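Glucanase/chitosanase (Paenibacillus fukuinensis, PDB 4ZY9) binds chitosan through this CBM32 carbohydrate-binding module, one domain of a longer enzyme that probably hydrolyses chitosan and beta-glucan. Local coordinates at residues 44-48 with 122-128; 27-31 with 49-53; 75-81 with 112-118; 61-67 with 101-107. The protein carries 1 engineered substitution. All coordinates share one frame; numbering follows the deposited sequence.

Contact 1: residues 44-48 with 122-128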
# COMPACT_ATOMS: atom_id res chain seq x y z
N GLY A 44 10.09 -8.63 11.56
CA GLY A 44 10.58 -10.01 11.56
C GLY A 44 9.72 -11.07 10.93
O GLY A 44 10.05 -12.27 11.04
N VAL A 45 8.63 -10.73 10.26
CA VAL A 45 7.66 -11.68 9.84
C VAL A 45 7.12 -11.32 8.48
O VAL A 45 6.67 -10.18 8.21
CB VAL A 45 6.44 -11.70 10.78
CG1 VAL A 45 5.30 -12.53 10.29
CG2 VAL A 45 6.75 -12.11 12.20
N ASP A 46 7.18 -12.29 7.56
CA ASP A 46 6.63 -12.19 6.22
C ASP A 46 5.41 -13.04 6.09
O ASP A 46 5.39 -14.16 6.73
CB ASP A 46 7.69 -12.66 5.20
CG ASP A 46 8.94 -11.84 5.30
OD1 ASP A 46 8.85 -10.58 5.23
OD2 ASP A 46 10.03 -12.40 5.49
N PRO A 47 4.41 -12.71 5.33
CA PRO A 47 4.27 -11.44 4.60
C PRO A 47 3.68 -10.38 5.47
O PRO A 47 3.27 -10.60 6.62
CB PRO A 47 3.27 -11.80 3.48
CG PRO A 47 2.28 -12.77 4.21
CD PRO A 47 3.20 -13.56 5.14
N GLN A 48 3.60 -9.16 4.99
CA GLN A 48 2.81 -8.08 5.53
C GLN A 48 2.09 -7.36 4.46
O GLN A 48 2.51 -7.40 3.30
CB GLN A 48 3.64 -7.09 6.36
CG GLN A 48 4.41 -7.74 7.46
CD GLN A 48 3.60 -8.27 8.65
OE1 GLN A 48 4.15 -9.13 9.44
NE2 GLN A 48 2.48 -7.74 8.92
N ARG A 122 11.38 -8.71 2.61
CA ARG A 122 11.91 -7.49 3.06
C ARG A 122 13.32 -7.20 2.60
O ARG A 122 14.16 -8.10 2.47
CB ARG A 122 11.95 -7.46 4.60
CG ARG A 122 10.55 -7.39 5.23
CD ARG A 122 10.57 -7.75 6.74
NE ARG A 122 10.70 -9.22 6.89
CZ ARG A 122 11.54 -9.83 7.71
NH1 ARG A 122 12.30 -9.16 8.55
NH2 ARG A 122 11.56 -11.18 7.63
N GLY A 123 13.58 -5.93 2.37
CA GLY A 123 14.93 -5.47 2.05
C GLY A 123 15.81 -5.31 3.27
O GLY A 123 17.11 -5.03 3.04
N THR A 124 15.28 -5.36 4.45
CA THR A 124 15.99 -5.19 5.72
C THR A 124 15.54 -6.31 6.64
O THR A 124 14.60 -6.99 6.42
CB THR A 124 15.70 -3.84 6.38
OG1 THR A 124 14.40 -3.88 6.99
CG2 THR A 124 15.86 -2.66 5.38
N PRO A 125 16.19 -6.42 7.85
CA PRO A 125 15.72 -7.41 8.84
C PRO A 125 14.64 -6.94 9.71
O PRO A 125 14.30 -7.57 10.74
CB PRO A 125 16.96 -7.73 9.66
CG PRO A 125 17.89 -6.63 9.39
CD PRO A 125 17.47 -5.82 8.24
N TYR A 126 13.99 -5.81 9.37
CA TYR A 126 13.02 -5.18 10.28
C TYR A 126 11.63 -5.57 9.79
O TYR A 126 11.35 -6.77 9.67
CB TYR A 126 13.25 -3.67 10.44
CG TYR A 126 14.68 -3.40 10.88
CD1 TYR A 126 15.14 -3.94 12.03
CD2 TYR A 126 15.61 -2.82 10.04
CE1 TYR A 126 16.50 -3.78 12.42
CE2 TYR A 126 16.97 -2.66 10.38
CZ TYR A 126 17.41 -3.14 11.57
OH TYR A 126 18.70 -3.03 12.01
N GLY A 127 10.71 -4.58 9.58
CA GLY A 127 9.39 -4.88 9.07
C GLY A 127 9.23 -4.28 7.63
O GLY A 127 10.19 -4.25 6.84
N TYR A 128 8.02 -3.78 7.40
CA TYR A 128 7.61 -3.10 6.20
C TYR A 128 7.09 -1.74 6.61
O TYR A 128 6.26 -1.70 7.56
CB TYR A 128 6.55 -3.86 5.43
CG TYR A 128 6.88 -5.22 4.95
CD1 TYR A 128 6.95 -6.33 5.80
CD2 TYR A 128 7.08 -5.43 3.58
CE1 TYR A 128 7.23 -7.60 5.30
CE2 TYR A 128 7.36 -6.68 3.16
CZ TYR A 128 7.44 -7.76 3.99
OH TYR A 128 7.75 -9.04 3.43
O HOH W 1 11.96 -11.21 4.09
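D46 reaches across to R122 and Y128, and its carboxylate organises the meeting of the two loops. R122 grips it side-on in a two-bond salt bridge: NE donates to D46 OD1 at 2.8 Å and NH2 donates to D46 OD2 at 2.9 Å. Both oxygens lie close to the guanidinium plane, yet that plane is turned 39° from the carboxylate. D46 OD1 takes a second donor, the phenol of Y128, with OH to OD1 at 2.6 Å; NE and the phenol arrive from opposite faces of the carboxylate. D46 OD2 is also served by a water, which donates to it at 2.7 Å and accepts from the backbone N of R122.

A bend at chi3 of R122 (-76°) turns the guanidinium back beneath the 44-45 backbone, so that V45 N sits over its centre. R122 NH1, the remaining nitrogen, donates to Y126 O at 2.8 Å along a bent path. Y126 O also accepts from G44 N at 2.9 Å, from the opposite face of its plane. Q48 CG comes obliquely against the Y128 ring, 3.3 Å from its CD1, while Y128 N is hydrogen-bonded to S41 OG.

Four donors converge on one carboxylate. With a guanidinium, a phenol and a water around it, D46 is probably held as the anion, and this charge-paired cluster ties together two loops at one end of the beta-sandwich.

Contact 2: residues 27-31 with 49-53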
# COMPACT_ATOMS: atom_id res chain seq x y z
N ALA A 27 -1.95 1.94 10.13
CA ALA A 27 -2.08 1.90 8.65
C ALA A 27 -2.48 3.25 8.10
O ALA A 27 -1.97 3.66 7.05
CB ALA A 27 -3.09 0.84 8.28
N SER A 28 -3.34 3.97 8.81
CA SER A 28 -3.78 5.29 8.39
C SER A 28 -2.65 6.25 8.09
O SER A 28 -2.83 7.19 7.35
CB SER A 28 -4.79 5.91 9.47
OG SER A 28 -4.01 6.18 10.65
N ARG A 29 -1.54 6.12 8.75
CA ARG A 29 -0.47 7.08 8.60
C ARG A 29 0.15 7.07 7.26
O ARG A 29 0.77 8.06 6.85
CB ARG A 29 0.63 6.83 9.65
CG ARG A 29 0.20 6.73 11.12
CD ARG A 29 -0.49 7.91 11.52
NE ARG A 29 -0.94 7.79 12.92
CZ ARG A 29 -0.24 8.09 14.01
NH1 ARG A 29 1.07 8.46 13.96
NH2 ARG A 29 -0.89 8.02 15.21
N ALA A 30 0.00 5.98 6.48
CA ALA A 30 0.49 6.01 5.06
C ALA A 30 -0.41 6.83 4.19
O ALA A 30 -0.01 7.18 3.05
CB ALA A 30 0.59 4.61 4.56
N PHE A 31 -1.61 7.24 4.62
CA PHE A 31 -2.62 7.90 3.80
C PHE A 31 -2.90 9.28 4.17
O PHE A 31 -3.91 9.85 3.74
CB PHE A 31 -3.85 6.96 3.77
CG PHE A 31 -3.53 5.65 3.16
CD1 PHE A 31 -3.55 5.52 1.82
CD2 PHE A 31 -3.21 4.59 3.94
CE1 PHE A 31 -3.21 4.29 1.29
CE2 PHE A 31 -2.91 3.34 3.40
CZ PHE A 31 -2.88 3.24 2.05
N TRP A 49 1.06 -6.65 4.74
CA TRP A 49 0.22 -5.94 3.70
C TRP A 49 -0.46 -4.77 4.27
O TRP A 49 -0.70 -4.70 5.52
CB TRP A 49 -0.71 -6.94 2.98
CG TRP A 49 -1.66 -7.68 3.87
CD1 TRP A 49 -1.51 -8.98 4.28
CD2 TRP A 49 -2.82 -7.18 4.53
NE1 TRP A 49 -2.50 -9.35 5.10
CE2 TRP A 49 -3.38 -8.32 5.27
CE3 TRP A 49 -3.49 -6.00 4.52
CZ2 TRP A 49 -4.53 -8.19 6.06
CZ3 TRP A 49 -4.65 -5.88 5.40
CH2 TRP A 49 -5.13 -6.97 6.09
N ILE A 50 -0.88 -3.85 3.41
CA ILE A 50 -1.67 -2.73 3.77
C ILE A 50 -2.59 -2.43 2.63
O ILE A 50 -2.13 -2.44 1.46
CB ILE A 50 -0.79 -1.52 4.16
CG1 ILE A 50 -1.64 -0.30 4.57
CG2 ILE A 50 0.21 -1.15 3.06
CD1 ILE A 50 -0.85 0.69 5.31
N TYR A 51 -3.84 -2.13 2.87
CA TYR A 51 -4.74 -1.70 1.84
C TYR A 51 -5.51 -0.49 2.26
O TYR A 51 -5.64 -0.17 3.48
CB TYR A 51 -5.74 -2.78 1.29
CG TYR A 51 -6.80 -3.27 2.23
CD1 TYR A 51 -7.94 -2.55 2.52
CD2 TYR A 51 -6.71 -4.50 2.79
CE1 TYR A 51 -8.94 -3.08 3.33
CE2 TYR A 51 -7.74 -5.04 3.61
CZ TYR A 51 -8.80 -4.28 3.83
OH TYR A 51 -9.82 -4.82 4.64
N VAL A 52 -6.04 0.26 1.29
CA VAL A 52 -6.91 1.42 1.45
C VAL A 52 -8.25 1.13 0.86
O VAL A 52 -8.36 0.53 -0.18
CB VAL A 52 -6.27 2.70 0.89
CG1 VAL A 52 -5.98 2.62 -0.57
CG2 VAL A 52 -7.05 3.91 1.28
N ASN A 53 -9.31 1.63 1.56
CA ASN A 53 -10.69 1.63 1.08
C ASN A 53 -10.93 2.96 0.46
O ASN A 53 -10.99 3.98 1.20
CB ASN A 53 -11.59 1.36 2.30
CG ASN A 53 -13.06 1.32 1.92
OD1 ASN A 53 -13.46 1.78 0.89
ND2 ASN A 53 -13.89 0.82 2.83
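F31 and I50 point past one another from facing segments, while V52 covers one face of the same phenylalanine ring. The ring is placed by chi1 of -62°, which sets CG opposite the carbonyl carbon and directs the aromatic group from the turn toward strand 49-53. V52 meets it with its branch point: CB lies 3.5 Å from F31 CE1. Its CG2 makes a CH-pi contact, 4.1 Å from the F31 ring centroid and 22° off the ring normal, displaced toward the rim.

I50 approaches differently. With chi1 at -179° and the chain extended beyond it, the terminal CD1 does most of the touching. That methyl lies near the plane of the F31 ring, at its edge, with CE2 3.9 Å from I50 CD1. It also meets A27, whose CB is 3.7 Å from I50 CD1, and, more loosely, A30.

Residues 27-30 have helical backbone angles without the regular helical bonds, and F31 follows them; the turn lies between strands 14-17 and 39-40 in sequence. It packs on the inward-facing side of strand 48-54, where A15 and A17 of strand 14-17 and L130 and F133 of strand 129-136 also pack around these side chains.

Contact 3: residues 75-81 with 112-118. Engineered in segment 112-118: M117 (natural residue Val).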
# COMPACT_ATOMS: atom_id res chain seq x y z
N TYR A 75 7.14 -7.51 -3.59
CA TYR A 75 5.73 -7.12 -3.28
C TYR A 75 4.95 -7.12 -4.49
O TYR A 75 5.49 -7.10 -5.66
CB TYR A 75 5.66 -5.81 -2.58
CG TYR A 75 6.09 -4.61 -3.44
CD1 TYR A 75 5.09 -3.88 -4.09
CD2 TYR A 75 7.38 -4.14 -3.46
CE1 TYR A 75 5.44 -2.78 -4.88
CE2 TYR A 75 7.70 -2.96 -4.16
CZ TYR A 75 6.68 -2.32 -4.82
OH TYR A 75 6.92 -1.16 -5.57
N THR A 76 3.65 -7.12 -4.32
CA THR A 76 2.68 -6.89 -5.39
C THR A 76 1.81 -5.72 -5.05
O THR A 76 1.64 -5.34 -3.84
CB THR A 76 1.76 -8.14 -5.63
OG1 THR A 76 1.20 -8.53 -4.37
CG2 THR A 76 2.63 -9.40 -6.08
N ILE A 77 1.25 -5.14 -6.07
CA ILE A 77 0.11 -4.21 -5.97
C ILE A 77 -1.11 -4.94 -6.43
O ILE A 77 -1.08 -5.55 -7.53
CB ILE A 77 0.33 -2.89 -6.76
CG1 ILE A 77 1.56 -2.21 -6.34
CG2 ILE A 77 -0.92 -2.02 -6.64
CD1 ILE A 77 1.52 -1.73 -4.91
N GLN A 78 -2.16 -4.92 -5.64
CA GLN A 78 -3.39 -5.67 -5.96
C GLN A 78 -4.59 -4.82 -5.81
O GLN A 78 -4.59 -3.84 -5.02
CB GLN A 78 -3.51 -6.88 -5.05
CG GLN A 78 -2.25 -7.72 -4.98
CD GLN A 78 -2.37 -8.88 -4.04
OE1 GLN A 78 -3.24 -8.84 -3.17
NE2 GLN A 78 -1.38 -9.79 -4.01
N VAL A 79 -5.66 -5.11 -6.54
CA VAL A 79 -6.89 -4.35 -6.46
C VAL A 79 -8.05 -5.33 -6.24
O VAL A 79 -8.04 -6.45 -6.75
CB VAL A 79 -7.10 -3.51 -7.73
CG1 VAL A 79 -6.05 -2.36 -7.80
CG2 VAL A 79 -7.14 -4.30 -9.03
N SER A 80 -9.08 -4.77 -5.63
CA SER A 80 -10.35 -5.52 -5.44
C SER A 80 -11.53 -4.55 -5.64
O SER A 80 -11.50 -3.42 -5.17
CB SER A 80 -10.40 -6.12 -4.04
OG SER A 80 -11.75 -6.58 -3.74
N ASN A 81 -12.57 -5.06 -6.37
CA ASN A 81 -13.81 -4.35 -6.47
C ASN A 81 -14.92 -5.09 -5.71
O ASN A 81 -16.12 -4.85 -6.00
CB ASN A 81 -14.16 -4.14 -7.96
CG ASN A 81 -15.17 -3.07 -8.09
OD1 ASN A 81 -15.25 -2.11 -7.35
ND2 ASN A 81 -15.98 -3.18 -9.16
N ALA A 112 -11.65 -0.27 -8.82
CA ALA A 112 -11.34 -0.85 -7.48
C ALA A 112 -11.93 -0.01 -6.40
O ALA A 112 -12.00 1.21 -6.50
CB ALA A 112 -9.81 -0.90 -7.30
N LYS A 113 -12.39 -0.69 -5.37
CA LYS A 113 -12.71 -0.07 -4.10
C LYS A 113 -11.53 -0.18 -3.16
O LYS A 113 -11.37 0.69 -2.26
CB LYS A 113 -13.96 -0.69 -3.49
CG LYS A 113 -14.39 -0.05 -2.19
CD LYS A 113 -15.69 -0.59 -1.67
CE LYS A 113 -16.02 -0.00 -0.33
NZ LYS A 113 -17.27 -0.56 0.25
N TYR A 114 -10.72 -1.19 -3.27
CA TYR A 114 -9.57 -1.42 -2.40
C TYR A 114 -8.29 -1.61 -3.15
O TYR A 114 -8.31 -2.29 -4.20
CB TYR A 114 -9.79 -2.64 -1.48
CG TYR A 114 -11.07 -2.67 -0.72
CD1 TYR A 114 -11.21 -2.03 0.49
CD2 TYR A 114 -12.20 -3.28 -1.25
CE1 TYR A 114 -12.40 -2.07 1.24
CE2 TYR A 114 -13.43 -3.30 -0.52
CZ TYR A 114 -13.46 -2.74 0.69
OH TYR A 114 -14.69 -2.72 1.37
N VAL A 115 -7.20 -1.05 -2.65
CA VAL A 115 -5.91 -1.16 -3.33
C VAL A 115 -4.89 -1.60 -2.26
O VAL A 115 -4.86 -0.95 -1.18
CB VAL A 115 -5.49 0.18 -3.97
CG1 VAL A 115 -4.14 0.01 -4.68
CG2 VAL A 115 -6.56 0.63 -4.91
N ARG A 116 -4.16 -2.66 -2.50
CA ARG A 116 -3.30 -3.28 -1.54
C ARG A 116 -1.86 -3.34 -2.00
O ARG A 116 -1.61 -3.66 -3.17
CB ARG A 116 -3.75 -4.72 -1.28
CG ARG A 116 -3.04 -5.46 -0.15
CD ARG A 116 -3.75 -6.66 0.48
NE ARG A 116 -3.77 -7.81 -0.43
CZ ARG A 116 -3.93 -9.09 -0.02
NH1 ARG A 116 -4.15 -9.32 1.25
NH2 ARG A 116 -3.84 -10.05 -0.89
N MSE A 117 -0.96 -3.11 -1.10
CA MSE A 117 0.48 -3.47 -1.24
C MSE A 117 0.68 -4.71 -0.41
O MSE A 117 0.41 -4.68 0.82
CB MSE A 117 1.34 -2.36 -0.72
CG MSE A 117 2.84 -2.50 -1.03
SE MSE A 117 3.76 -3.98 -0.02
CE MSE A 117 3.43 -3.42 1.80
N HIS A 118 0.97 -5.85 -1.02
CA HIS A 118 1.21 -7.11 -0.33
C HIS A 118 2.68 -7.46 -0.47
O HIS A 118 3.16 -7.62 -1.58
CB HIS A 118 0.30 -8.23 -0.90
CG HIS A 118 0.37 -9.48 -0.16
ND1 HIS A 118 1.34 -10.40 -0.36
CD2 HIS A 118 -0.38 -9.92 0.87
CE1 HIS A 118 1.20 -11.40 0.51
NE2 HIS A 118 0.16 -11.12 1.27
O HOH W 2 2.57 -10.40 -2.90
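Y75 opens the pairing with a Met-aromatic contact: SE of M117, an engineered selenomethionine, lies 4.9 Å from the Y75 ring centroid, 44° off the normal. M117 SE also packs at 3.7 Å from Y75 CB. T76 exchanges two backbone hydrogen bonds with H118, and a water donates to H118 O and lies near H118 ND1 and, in the T76 conformer described, its OG1. I77 turns to the other face.

Q78 lies alongside R116. Its chain is extended (chi2 178°), which carries OE1 to the guanidinium edge, where it accepts from both NE and NH2 of R116. The NH2 bond, 2.7 Å to Q78 OE1, uses a lone pair in the amide plane; NE approaches from above that plane. H118 CD2 sits over the centre of the R116 guanidinium.

V79 returns to the I77 face and packs against both A112 and V115, with V79 CB 3.8 Å from A112 CB. At S80 the carbonyl O accepts from both Y114 N and K113 N.

K113 and Y114 opposite S80 form a classic beta bulge where the chain turns a corner. The antiparallel pair, 158° between strand directions, belongs to the five-stranded sheet of a CBM32 beta-sandwich.

Contact 4: residues 61-67 with 101-107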
# COMPACT_ATOMS: atom_id res chain seq x y z
N ASN A 61 -5.31 3.61 -12.01
CA ASN A 61 -4.29 3.18 -12.91
C ASN A 61 -2.90 3.37 -12.40
O ASN A 61 -1.92 3.12 -13.13
CB ASN A 61 -4.48 3.81 -14.26
CG ASN A 61 -4.18 5.29 -14.23
OD1 ASN A 61 -3.88 5.91 -13.26
ND2 ASN A 61 -4.29 5.91 -15.44
N ARG A 62 -2.69 3.87 -11.15
CA ARG A 62 -1.34 4.21 -10.71
C ARG A 62 -1.26 4.16 -9.18
O ARG A 62 -2.22 4.59 -8.52
CB ARG A 62 -0.92 5.55 -11.26
CG ARG A 62 0.25 6.16 -10.65
CD ARG A 62 0.59 7.61 -11.12
NE ARG A 62 1.70 8.22 -10.42
CZ ARG A 62 1.68 9.48 -10.00
NH1 ARG A 62 0.74 10.33 -10.31
NH2 ARG A 62 2.74 9.93 -9.29
N VAL A 63 -0.16 3.67 -8.67
CA VAL A 63 0.11 3.71 -7.24
C VAL A 63 1.49 4.24 -7.03
O VAL A 63 2.46 3.85 -7.74
CB VAL A 63 0.07 2.29 -6.61
CG1 VAL A 63 0.61 2.24 -5.20
CG2 VAL A 63 -1.34 1.79 -6.56
N LYS A 64 1.64 5.19 -6.10
CA LYS A 64 2.96 5.68 -5.68
C LYS A 64 3.22 5.31 -4.23
O LYS A 64 2.38 5.59 -3.32
CB LYS A 64 3.08 7.18 -5.90
CG LYS A 64 4.47 7.67 -5.61
CD LYS A 64 4.52 9.26 -5.80
CE LYS A 64 5.66 9.95 -5.07
NZ LYS A 64 5.69 11.40 -4.77
N LEU A 65 4.33 4.70 -3.97
CA LEU A 65 4.81 4.30 -2.62
C LEU A 65 6.02 5.11 -2.21
O LEU A 65 7.01 5.18 -3.03
CB LEU A 65 5.13 2.88 -2.56
CG LEU A 65 4.01 1.90 -3.01
CD1 LEU A 65 4.50 0.47 -3.00
CD2 LEU A 65 2.79 1.99 -2.10
N ASN A 66 6.03 5.71 -1.06
CA ASN A 66 7.21 6.34 -0.50
C ASN A 66 7.65 5.55 0.70
O ASN A 66 7.05 5.64 1.78
CB ASN A 66 6.90 7.76 -0.13
CG ASN A 66 8.11 8.48 0.52
OD1 ASN A 66 9.16 7.97 0.58
ND2 ASN A 66 7.87 9.76 0.87
N TRP A 67 8.60 4.66 0.48
CA TRP A 67 9.11 3.78 1.52
C TRP A 67 9.94 4.38 2.55
O TRP A 67 10.79 5.25 2.22
CB TRP A 67 9.90 2.66 0.85
CG TRP A 67 9.14 1.70 -0.03
CD1 TRP A 67 9.10 1.67 -1.34
CD2 TRP A 67 8.37 0.56 0.41
NE1 TRP A 67 8.33 0.64 -1.79
CE2 TRP A 67 7.83 -0.02 -0.70
CE3 TRP A 67 7.96 0.03 1.67
CZ2 TRP A 67 7.06 -1.20 -0.63
CZ3 TRP A 67 7.24 -1.10 1.71
CH2 TRP A 67 6.74 -1.68 0.60
N GLY A 101 12.87 3.53 -1.40
CA GLY A 101 12.70 4.91 -1.80
C GLY A 101 11.36 5.19 -2.34
O GLY A 101 10.35 4.74 -1.78
N ILE A 102 11.26 5.88 -3.48
CA ILE A 102 9.94 6.03 -4.15
C ILE A 102 9.79 4.96 -5.17
O ILE A 102 10.83 4.67 -5.94
CB ILE A 102 9.90 7.45 -4.84
CG1 ILE A 102 10.03 8.54 -3.78
CG2 ILE A 102 8.69 7.57 -5.67
CD1 ILE A 102 10.33 9.94 -4.27
N ASP A 103 8.64 4.30 -5.21
CA ASP A 103 8.23 3.37 -6.25
C ASP A 103 7.03 3.97 -6.85
O ASP A 103 6.12 4.38 -6.11
CB ASP A 103 7.94 2.00 -5.73
CG ASP A 103 9.18 1.24 -5.32
OD1 ASP A 103 10.32 1.68 -5.61
OD2 ASP A 103 8.95 0.20 -4.61
N ASP A 104 6.89 4.11 -8.13
CA ASP A 104 5.70 4.75 -8.76
C ASP A 104 5.32 3.87 -9.94
O ASP A 104 6.23 3.70 -10.85
CB ASP A 104 6.04 6.19 -9.10
CG ASP A 104 4.85 7.02 -9.47
OD1 ASP A 104 3.81 6.50 -9.85
OD2 ASP A 104 5.03 8.21 -9.54
N ILE A 105 4.16 3.28 -9.95
CA ILE A 105 3.75 2.23 -10.84
C ILE A 105 2.48 2.56 -11.51
O ILE A 105 1.51 2.91 -10.87
CB ILE A 105 3.56 0.89 -10.08
CG1 ILE A 105 4.78 0.53 -9.22
CG2 ILE A 105 3.13 -0.23 -11.01
CD1 ILE A 105 4.46 0.17 -7.80
N THR A 106 2.46 2.48 -12.86
CA THR A 106 1.28 2.69 -13.67
C THR A 106 0.84 1.35 -14.35
O THR A 106 1.75 0.58 -14.75
CB THR A 106 1.56 3.82 -14.68
OG1 THR A 106 1.62 5.06 -13.97
CG2 THR A 106 0.41 3.96 -15.64
N PHE A 107 -0.41 1.11 -14.41
CA PHE A 107 -0.97 -0.13 -14.95
C PHE A 107 -2.21 0.17 -15.76
O PHE A 107 -2.74 1.26 -15.71
CB PHE A 107 -1.22 -1.18 -13.85
CG PHE A 107 -1.83 -0.64 -12.58
CD1 PHE A 107 -1.08 -0.15 -11.59
CD2 PHE A 107 -3.17 -0.59 -12.51
CE1 PHE A 107 -1.70 0.33 -10.47
CE2 PHE A 107 -3.79 -0.10 -11.37
CZ PHE A 107 -3.02 0.42 -10.39
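R62 and D104 join strands 61-67 and 102-107 by a side-on salt bridge on one face of the sheet. From R62 CB, which lies 3.7 Å from T106 OG1, the chain runs outward with CG opposite the backbone N (chi1 166°). R62 CG passes I105 O at 3.5 Å, and R62 CD comes within 3.6 Å of D104 OD1. R62 NE then donates to the syn lone pair of D104 OD1 at 2.8 Å. CZ brings the guanidinium to within 21° of the carboxylate plane, and R62 NH2 donates to D104 OD2 at 2.9 Å.

The strands are antiparallel, 168° between their directions, and form part of the second sheet of the beta-sandwich. Hydrogen-bonded pairs V63-I105 and L65-D103 put their side chains on the face opposite R62, where V63 and I105 meet I77 of the facing sheet. N61 and R62 form a classic beta bulge facing Y136.

At one end, F107 lays its ring over the N61 backbone, with N61 C 3.6 Å above its centre. At the other, W67 NE1 donates to D103 OD2 at 2.9 Å, meeting the carboxylate from above its plane; D103 OD2 is also hydrogen-bonded to Y75 OH.

How the contacts relate
Contacts 2 and 3 share one sheet: strands 48-54 and 114-122 are neighbours, with a probable hydrogen bond between I50 O and M117 N at 2.9 Å. Contact 4 lies in the other sheet, its centre about 12 Å from that of contact 3. The two meet across the sandwich interior, where V115 packs on V63 and SE of the engineered M117 is 3.8 Å from W67 CH2. Contact 1 ties loops at one end of the sandwich, about 17 Å from contact 2 and 19 Å from contacts 3 and 4, centre to centre. Its P47 CB packs 3.6 Å from H118 CE1 of contact 3. In sequence, contacts 3 and 4 both nest inside the loop that contact 1 closes.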